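Side-chain contacts in uncharacterized protein (Vibrio parahaemolyticus, PDB 1ZBP), which is of unknown function and belongs to the ImpE family: residues P28-A31 and S32-S35; N108-M111 and V112-D115; D144-D147 and I148-L152; S180-S183 and L184-V188. All coordinates share one frame; numbering follows the deposited sequence.

In the fold
All four contacts are local, made within continuous stretches of chain. Contact 1 lies at the surface, where helix 31-44 begins, and contact 2 near the far end of helix 98-113, partly buried. Contacts 3 and 4 belong to turns flanking strands of the ImpE region. Contact 3 is partly buried, with Asp-147 and Asp-149 inside, while contact 4 lies at the surface. Contacts 2 and 3 touch where Asn-108 OD1 approaches Arg-151 NE. Contact 4 leans on the helix that contact 1 opens, through leucines packed on Glu-39. Carboxylates receive backbone N-H groups in contacts 1, 3 and 4; in contact 2 the acceptors are helix carbonyls, and one serine hydroxyl adds a donor.

Contact 1: residues P28-A31 and S32-S35; sequences PKDA and SLRS
Asp-30 is the N-cap of helix 31-44, and its carboxylate turns over the first helical turn, where OD1 caps the N-H of Leu-33. At Ser-32, CB packs beside Asp-30 OD1, and a water that donates to OD1 at 2.8 Å also makes a weak bond with Ser-32 OG. Leu-33 supplies the capping bond: its N donates to Asp-30 OD1 over 3.2 Å at a fairly straight 158°, arriving from above the carboxylate plane. With CG of Asp-30 anti to its own backbone N (chi1 -165°), the carboxylate is placed over this N-H. Leu-33 CD1 rests 4.0 Å from Asp-30 CB, while the side chain also packs on Leu-20, Ala-23 and Ile-24 of helix 13-25. Arg-34 runs back along the turn, extended from CG to NE, and grips the carbonyl of Pro-28 side-on. NE lies 2.9 Å and NH1 3.2 Å from Pro-28 O, which sits at the guanidinium edge and in its plane. This paired grip, two hydrogen bonds to one oxygen, limits the rotation of the guanidinium group and ties the preceding loop to the helix. The same arginine also touches Phe-61 and Gln-53, Ser-57 and Leu-60 of helix 47-60. Ser-35 closes the first regular turn, its N donating to Ala-31 O at 2.7 Å.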
loop_
_atom_site.group_PDB
_atom_site.type_symbol
_atom_site.label_atom_id
_atom_site.label_comp_id
_atom_site.label_asym_id
_atom_site.label_seq_id
_atom_site.Cartn_x
_atom_site.Cartn_y
_atom_site.Cartn_z
ATOM N N PRO A 28 0.963 -23.849 -21.509
ATOM C CA PRO A 28 -0.122 -22.869 -21.366
ATOM C C PRO A 28 -1.316 -23.333 -20.544
ATOM O O PRO A 28 -2.163 -22.528 -20.166
ATOM C CB PRO A 28 -0.502 -22.566 -22.816
ATOM C CG PRO A 28 -0.271 -23.881 -23.491
ATOM C CD PRO A 28 1.067 -24.300 -22.910
ATOM N N LYS A 29 -1.382 -24.629 -20.270
ATOM C CA LYS A 29 -2.486 -25.172 -19.498
ATOM C C LYS A 29 -2.087 -25.415 -18.050
ATOM O O LYS A 29 -2.685 -26.252 -17.370
ATOM C CB LYS A 29 -2.989 -26.476 -20.132
ATOM C CG LYS A 29 -3.516 -26.319 -21.563
ATOM C CD LYS A 29 -4.714 -25.370 -21.636
ATOM C CE LYS A 29 -5.203 -25.207 -23.074
ATOM N NZ LYS A 29 -6.474 -24.436 -23.187
ATOM N N ASP A 30 -1.076 -24.684 -17.580
ATOM C CA ASP A 30 -0.619 -24.825 -16.198
ATOM C C ASP A 30 -1.084 -23.639 -15.350
ATOM O O ASP A 30 -0.723 -22.492 -15.613
ATOM C CB ASP A 30 0.906 -24.928 -16.133
ATOM C CG ASP A 30 1.393 -25.444 -14.791
ATOM O OD1 ASP A 30 1.039 -24.846 -13.750
ATOM O OD2 ASP A 30 2.127 -26.458 -14.768
ATOM N N ALA A 31 -1.886 -23.930 -14.331
ATOM C CA ALA A 31 -2.419 -22.900 -13.444
ATOM C C ALA A 31 -1.332 -22.235 -12.595
ATOM O O ALA A 31 -1.214 -21.004 -12.588
ATOM C CB ALA A 31 -3.494 -23.501 -12.542
ATOM N N SER A 32 -0.545 -23.052 -11.890
ATOM C CA SER A 32 0.539 -22.569 -11.028
ATOM C C SER A 32 1.452 -21.552 -11.705
ATOM O O SER A 32 1.845 -20.566 -11.090
ATOM C CB SER A 32 1.395 -23.742 -10.530
ATOM O OG SER A 32 0.648 -24.630 -9.714
ATOM N N LEU A 33 1.801 -21.795 -12.966
ATOM C CA LEU A 33 2.667 -20.873 -13.686
ATOM C C LEU A 33 1.950 -19.557 -13.952
ATOM O O LEU A 33 2.487 -18.491 -13.657
ATOM C CB LEU A 33 3.144 -21.490 -15.008
ATOM C CG LEU A 33 4.266 -22.535 -14.914
ATOM C CD1 LEU A 33 4.522 -23.169 -16.283
ATOM C CD2 LEU A 33 5.538 -21.867 -14.400
ATOM N N ARG A 34 0.739 -19.625 -14.500
ATOM C CA ARG A 34 -0.023 -18.412 -14.788
ATOM C C ARG A 34 -0.264 -17.626 -13.496
ATOM O O ARG A 34 -0.117 -16.402 -13.468
ATOM C CB ARG A 34 -1.354 -18.765 -15.468
ATOM C CG ARG A 34 -1.218 -19.166 -16.933
ATOM C CD ARG A 34 -2.555 -19.610 -17.516
ATOM N NE ARG A 34 -2.473 -19.967 -18.935
ATOM C CZ ARG A 34 -2.475 -19.093 -19.940
ATOM N NH1 ARG A 34 -2.393 -19.518 -21.198
ATOM N NH2 ARG A 34 -2.571 -17.796 -19.695
ATOM N N SER A 35 -0.609 -18.348 -12.432
ATOM C CA SER A 35 -0.857 -17.757 -11.118
ATOM C C SER A 35 0.376 -17.024 -10.595
ATOM O O SER A 35 0.288 -15.877 -10.148
ATOM C CB SER A 35 -1.263 -18.842 -10.118
ATOM O OG SER A 35 -1.484 -18.305 -8.819
HETATM O O HOH W 1 0.733 -27.002 -12.020
#

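Contact 2: residues N108-M111 and V112-D115; sequences NLSM and VSQD
Ser-113 folds back on Leu-109 and Ser-110 near the C-terminal end of helix 98-113. Its CB lies 3.3 Å from Leu-109 O, the carbonyl that also accepts from Ser-113 N. From there OG turns to the position between its own backbone N and carbonyl carbon (chi1 73°), which carries it back over the preceding turn. At the tip, OG donates to Ser-110 O over 3.2 Å, coming almost side-on to the C=O bond at 98° and tilted from the carbonyl plane. Ser-110 O also takes a weak, bent bond from Asp-115 N at 3.1 Å; Gln-114, just before, has left helical geometry with a positive phi of 62°. Beside this, Val-112 N bonds to Asn-108 O at 3.1 Å, and Val-112 CG1 lies close against Leu-109 O. The hydroxyl of Ser-110 points elsewhere, to Ser-106 O, and Asp-115 OD2 bonds to Gln-118 NE2. Met-111, a selenomethionine, packs on Ile-229. The hydroxyl of Ser-113 therefore adds one side-chain donor near the end of the helix, so that Ser-110 O receives it together with the weak bond from Asp-115 N as the chain leaves the helix.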
loop_
_atom_site.group_PDB
_atom_site.type_symbol
_atom_site.label_atom_id
_atom_site.label_comp_id
_atom_site.label_asym_id
_atom_site.label_seq_id
_atom_site.Cartn_x
_atom_site.Cartn_y
_atom_site.Cartn_z
ATOM N N ASN A 108 -1.722 16.046 -4.601
ATOM C CA ASN A 108 -1.277 15.271 -5.760
ATOM C C ASN A 108 -1.458 16.054 -7.054
ATOM O O ASN A 108 -0.623 15.972 -7.954
ATOM C CB ASN A 108 -2.027 13.943 -5.844
ATOM C CG ASN A 108 -1.583 12.961 -4.780
ATOM O OD1 ASN A 108 -0.410 12.581 -4.718
ATOM N ND2 ASN A 108 -2.518 12.541 -3.939
ATOM N N LEU A 109 -2.548 16.812 -7.145
ATOM C CA LEU A 109 -2.813 17.618 -8.336
ATOM C C LEU A 109 -1.682 18.618 -8.551
ATOM O O LEU A 109 -1.359 18.955 -9.686
ATOM C CB LEU A 109 -4.152 18.355 -8.201
ATOM C CG LEU A 109 -5.371 17.521 -8.592
ATOM C CD1 LEU A 109 -6.664 18.241 -8.239
ATOM C CD2 LEU A 109 -5.297 17.239 -10.088
ATOM N N SER A 110 -1.083 19.084 -7.456
ATOM C CA SER A 110 0.030 20.022 -7.528
ATOM C C SER A 110 1.341 19.284 -7.787
ATOM O O SER A 110 2.247 19.827 -8.416
ATOM C CB SER A 110 0.160 20.824 -6.229
ATOM O OG SER A 110 -0.901 21.741 -6.062
HETATM N N MSE A 111 1.457 18.057 -7.284
HETATM C CA MSE A 111 2.673 17.276 -7.499
HETATM C C MSE A 111 2.861 17.056 -8.992
HETATM O O MSE A 111 3.979 17.106 -9.503
HETATM C CB MSE A 111 2.589 15.921 -6.790
HETATM C CG MSE A 111 3.134 15.916 -5.363
HETATM SE SE MSE A 111 5.058 16.207 -5.298
HETATM C CE MSE A 111 5.614 14.685 -6.357
ATOM N N VAL A 112 1.755 16.817 -9.690
ATOM C CA VAL A 112 1.805 16.602 -11.126
ATOM C C VAL A 112 1.916 17.928 -11.894
ATOM O O VAL A 112 2.610 17.999 -12.908
ATOM C CB VAL A 112 0.565 15.824 -11.614
ATOM C CG1 VAL A 112 -0.697 16.584 -11.277
ATOM C CG2 VAL A 112 0.660 15.584 -13.111
ATOM N N SER A 113 1.250 18.978 -11.411
ATOM C CA SER A 113 1.309 20.285 -12.075
ATOM C C SER A 113 2.638 20.960 -11.766
ATOM O O SER A 113 2.903 22.073 -12.217
ATOM C CB SER A 113 0.180 21.193 -11.592
ATOM O OG SER A 113 0.435 21.651 -10.280
ATOM N N GLN A 114 3.461 20.277 -10.978
ATOM C CA GLN A 114 4.769 20.771 -10.580
ATOM C C GLN A 114 4.759 22.068 -9.767
ATOM O O GLN A 114 5.793 22.718 -9.626
ATOM C CB GLN A 114 5.665 20.939 -11.809
ATOM C CG GLN A 114 6.012 19.635 -12.511
ATOM C CD GLN A 114 7.351 19.701 -13.234
ATOM O OE1 GLN A 114 7.707 18.798 -13.997
ATOM N NE2 GLN A 114 8.107 20.768 -12.986
ATOM N N ASP A 115 3.607 22.453 -9.229
ATOM C CA ASP A 115 3.545 23.663 -8.416
ATOM C C ASP A 115 3.993 23.280 -7.010
ATOM O O ASP A 115 3.180 23.154 -6.097
ATOM C CB ASP A 115 2.121 24.232 -8.398
ATOM C CG ASP A 115 1.992 25.468 -7.515
ATOM O OD1 ASP A 115 2.916 26.311 -7.526
ATOM O OD2 ASP A 115 0.959 25.606 -6.823
#

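Contact 3: residues D144-D147 and I148-L152; sequences DVRD and IDDRL
Asp-147 OD1 is gripped by two groups: Asp-149 N, at 2.9 Å, and the hydroxyl of Tyr-210. The backbone bond meets OD1 on the anti side and somewhat out of the carboxylate plane, and CB of Asp-149 packs 3.1 Å from the same OD1. CG of Asp-147 lies anti to its backbone N (chi1 -167°), swinging the carboxylate over the turn; its other oxygen, OD2, touches Leu-152 CD2 at 3.6 Å and makes a weak bond with Trp-243 NE1. OD2 of Asp-149 accepts from Arg-151 N, from above its plane, which makes an Asx turn, and by its anti lone pair from Leu-152 N, completing an Asx motif; both are 2.9 Å. The two carboxylate planes stand 77° apart. Further out, Arg-146 NH1 reaches Asp-150 OD2 in a long salt bridge of 3.7 Å, with the carboxylate at the guanidinium edge; Asp-150 OD1 bonds to Tyr-235 N, and Arg-151 forms a salt bridge with Asp-212. The turn follows strand 140-147, which pairs with strand 242-245, and leads to strand 155-159. Ile-148 packs on Cys-242 of strand 242-245 and Arg-151 on Leu-236 of strand 235-239, while Arg-151 NE comes close to Asn-108 OD1 of helix 98-113.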
loop_
_atom_site.group_PDB
_atom_site.type_symbol
_atom_site.label_atom_id
_atom_site.label_comp_id
_atom_site.label_asym_id
_atom_site.label_seq_id
_atom_site.Cartn_x
_atom_site.Cartn_y
_atom_site.Cartn_z
ATOM N N ASP A 144 3.372 9.059 19.814
ATOM C CA ASP A 144 2.897 9.464 18.499
ATOM C C ASP A 144 3.405 8.557 17.380
ATOM O O ASP A 144 4.492 7.988 17.468
ATOM C CB ASP A 144 3.298 10.918 18.248
ATOM C CG ASP A 144 2.643 11.508 17.009
ATOM O OD1 ASP A 144 1.560 11.025 16.620
ATOM O OD2 ASP A 144 3.201 12.472 16.442
ATOM N N VAL A 145 2.601 8.448 16.323
ATOM C CA VAL A 145 2.905 7.607 15.175
ATOM C C VAL A 145 2.481 8.265 13.855
ATOM O O VAL A 145 1.374 8.804 13.723
ATOM C CB VAL A 145 2.189 6.238 15.312
ATOM C CG1 VAL A 145 2.283 5.455 14.023
ATOM C CG2 VAL A 145 2.838 5.440 16.446
ATOM N N ARG A 146 3.362 8.199 12.865
ATOM C CA ARG A 146 3.059 8.784 11.577
ATOM C C ARG A 146 3.977 8.207 10.505
ATOM O O ARG A 146 5.082 7.780 10.813
ATOM C CB ARG A 146 3.234 10.290 11.694
ATOM C CG ARG A 146 2.568 11.065 10.607
ATOM C CD ARG A 146 3.578 11.511 9.566
ATOM N NE ARG A 146 4.616 12.356 10.127
ATOM C CZ ARG A 146 5.255 13.282 9.422
ATOM N NH1 ARG A 146 4.948 13.468 8.140
ATOM N NH2 ARG A 146 6.207 14.021 9.996
ATOM N N ASP A 147 3.528 8.176 9.256
ATOM C CA ASP A 147 4.377 7.659 8.174
ATOM C C ASP A 147 5.422 8.741 7.851
ATOM O O ASP A 147 5.098 9.927 7.839
ATOM C CB ASP A 147 3.536 7.363 6.927
ATOM C CG ASP A 147 4.288 6.545 5.882
ATOM O OD1 ASP A 147 5.417 6.922 5.507
ATOM O OD2 ASP A 147 3.741 5.518 5.429
ATOM N N ILE A 148 6.669 8.343 7.603
ATOM C CA ILE A 148 7.722 9.317 7.302
ATOM C C ILE A 148 7.398 10.088 6.018
ATOM O O ILE A 148 7.616 11.301 5.937
ATOM C CB ILE A 148 9.114 8.634 7.186
ATOM C CG1 ILE A 148 9.563 8.141 8.569
ATOM C CG2 ILE A 148 10.151 9.627 6.621
ATOM C CD1 ILE A 148 10.873 7.338 8.546
ATOM N N ASP A 149 6.876 9.365 5.030
ATOM C CA ASP A 149 6.442 9.901 3.738
ATOM C C ASP A 149 5.564 11.137 3.980
ATOM O O ASP A 149 4.722 11.127 4.882
ATOM C CB ASP A 149 5.608 8.831 3.030
ATOM C CG ASP A 149 5.266 9.193 1.601
ATOM O OD1 ASP A 149 6.105 8.969 0.706
ATOM O OD2 ASP A 149 4.157 9.708 1.380
ATOM N N ASP A 150 5.737 12.193 3.185
ATOM C CA ASP A 150 4.929 13.411 3.368
ATOM C C ASP A 150 3.578 13.385 2.667
ATOM O O ASP A 150 2.720 14.226 2.938
ATOM C CB ASP A 150 5.707 14.642 2.917
ATOM C CG ASP A 150 6.725 15.072 3.930
ATOM O OD1 ASP A 150 7.805 15.549 3.511
ATOM O OD2 ASP A 150 6.446 14.943 5.148
ATOM N N ARG A 151 3.394 12.427 1.765
ATOM C CA ARG A 151 2.126 12.292 1.059
ATOM C C ARG A 151 1.131 11.565 1.980
ATOM O O ARG A 151 -0.010 12.012 2.169
ATOM C CB ARG A 151 2.327 11.505 -0.247
ATOM C CG ARG A 151 1.076 10.792 -0.762
ATOM C CD ARG A 151 0.479 11.507 -1.954
ATOM N NE ARG A 151 1.475 11.661 -3.008
ATOM C CZ ARG A 151 2.082 10.645 -3.601
ATOM N NH1 ARG A 151 1.777 9.411 -3.243
ATOM N NH2 ARG A 151 3.012 10.858 -4.520
ATOM N N LEU A 152 1.572 10.451 2.559
ATOM C CA LEU A 152 0.720 9.665 3.454
ATOM C C LEU A 152 0.522 10.314 4.825
ATOM O O LEU A 152 -0.576 10.273 5.374
ATOM C CB LEU A 152 1.300 8.251 3.611
ATOM C CG LEU A 152 0.739 7.145 2.707
ATOM C CD1 LEU A 152 0.176 7.722 1.413
ATOM C CD2 LEU A 152 1.824 6.115 2.451
#

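Contact 4: residues S180-S183 and L184-V188; sequences SATS and LLESV
The backbone doubles back here so that CA of Ala-181 lies 5.0 Å from CA of Glu-186, and residues 184-187 coil like a helix without its usual i to i-4 bonding. This short loop connects the antiparallel neighbours 173-178 and 189-196 in the sheet of the ImpE region, a beta-hairpin connection with a helical turn. Glu-186 is its central side chain. CG is anti to the carbonyl carbon (chi1 -66°) and the chain then runs extended, sending the carboxylate back past Ser-183 to Thr-182. Ala-181 CB points toward the returning backbone, 3.6 Å from Glu-186 O and 4.1 Å from Glu-186 CB. Ser-183 OG is placed 3.1 Å from Glu-186 N, in line for a bond, but the atom is crowded in the model and the bond is doubtful. Outside the loop, the carbonyl of Glu-186 bonds to Arg-190 NE and that of Ser-187 to Arg-190 NH1, so one guanidinium holds the outgoing backbone. Leu-184 and Leu-185 lean on Glu-39 of helix 31-44. Two donors of one residue then fix the glutamate tip: Thr-182 N meets OE1 of Glu-186 at 3.0 Å from the anti side, and Thr-182 OG1 donates to the same OE1 at 2.9 Å from above the carboxylate plane, both arriving at the same face.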
loop_
_atom_site.group_PDB
_atom_site.type_symbol
_atom_site.label_atom_id
_atom_site.label_comp_id
_atom_site.label_asym_id
_atom_site.label_seq_id
_atom_site.Cartn_x
_atom_site.Cartn_y
_atom_site.Cartn_z
ATOM N N SER A 180 1.817 -12.115 8.590
ATOM C CA SER A 180 3.030 -12.472 7.874
ATOM C C SER A 180 2.578 -12.916 6.498
ATOM O O SER A 180 1.474 -13.449 6.339
ATOM C CB SER A 180 3.761 -13.591 8.605
ATOM O OG SER A 180 4.303 -13.082 9.831
ATOM N N ALA A 181 3.414 -12.649 5.500
ATOM C CA ALA A 181 3.110 -12.998 4.118
ATOM C C ALA A 181 3.167 -14.500 3.938
ATOM O O ALA A 181 4.091 -15.160 4.406
ATOM C CB ALA A 181 4.093 -12.323 3.174
ATOM N N THR A 182 2.170 -15.034 3.251
ATOM C CA THR A 182 2.117 -16.461 3.019
ATOM C C THR A 182 2.086 -16.718 1.530
ATOM O O THR A 182 1.640 -17.766 1.078
ATOM C CB THR A 182 0.887 -17.064 3.705
ATOM O OG1 THR A 182 -0.303 -16.514 3.131
ATOM C CG2 THR A 182 0.919 -16.739 5.201
ATOM N N SER A 183 2.590 -15.750 0.776
ATOM C CA SER A 183 2.623 -15.842 -0.673
ATOM C C SER A 183 3.508 -14.719 -1.165
ATOM O O SER A 183 3.743 -13.764 -0.437
ATOM C CB SER A 183 1.222 -15.639 -1.233
ATOM O OG SER A 183 0.909 -14.250 -1.240
ATOM N N LEU A 184 3.976 -14.836 -2.404
ATOM C CA LEU A 184 4.851 -13.845 -3.023
ATOM C C LEU A 184 4.250 -12.431 -2.989
ATOM O O LEU A 184 4.823 -11.506 -2.399
ATOM C CB LEU A 184 5.125 -14.232 -4.485
ATOM C CG LEU A 184 5.522 -15.686 -4.807
ATOM C CD1 LEU A 184 5.278 -15.966 -6.278
ATOM C CD2 LEU A 184 6.994 -15.937 -4.449
ATOM N N LEU A 185 3.101 -12.265 -3.638
ATOM C CA LEU A 185 2.435 -10.966 -3.697
ATOM C C LEU A 185 2.128 -10.401 -2.307
ATOM O O LEU A 185 2.298 -9.204 -2.060
ATOM C CB LEU A 185 1.148 -11.084 -4.506
ATOM C CG LEU A 185 0.271 -9.834 -4.644
ATOM C CD1 LEU A 185 1.115 -8.625 -5.054
ATOM C CD2 LEU A 185 -0.809 -10.106 -5.669
ATOM N N GLU A 186 1.672 -11.258 -1.400
ATOM C CA GLU A 186 1.361 -10.800 -0.056
ATOM C C GLU A 186 2.544 -10.127 0.644
ATOM O O GLU A 186 2.370 -9.479 1.675
ATOM C CB GLU A 186 0.826 -11.955 0.799
ATOM C CG GLU A 186 -0.522 -12.501 0.357
ATOM C CD GLU A 186 -1.145 -13.395 1.411
ATOM O OE1 GLU A 186 -0.436 -13.733 2.375
ATOM O OE2 GLU A 186 -2.337 -13.761 1.291
ATOM N N SER A 187 3.746 -10.272 0.093
ATOM C CA SER A 187 4.914 -9.638 0.700
ATOM C C SER A 187 4.788 -8.110 0.621
ATOM O O SER A 187 5.224 -7.412 1.541
ATOM C CB SER A 187 6.213 -10.115 0.029
ATOM O OG SER A 187 6.206 -9.857 -1.362
ATOM N N VAL A 188 4.186 -7.598 -0.461
ATOM C CA VAL A 188 3.978 -6.148 -0.620
ATOM C C VAL A 188 2.507 -5.710 -0.432
ATOM O O VAL A 188 2.241 -4.528 -0.226
ATOM C CB VAL A 188 4.519 -5.599 -1.994
ATOM C CG1 VAL A 188 6.044 -5.698 -2.030
ATOM C CG2 VAL A 188 3.925 -6.359 -3.150
#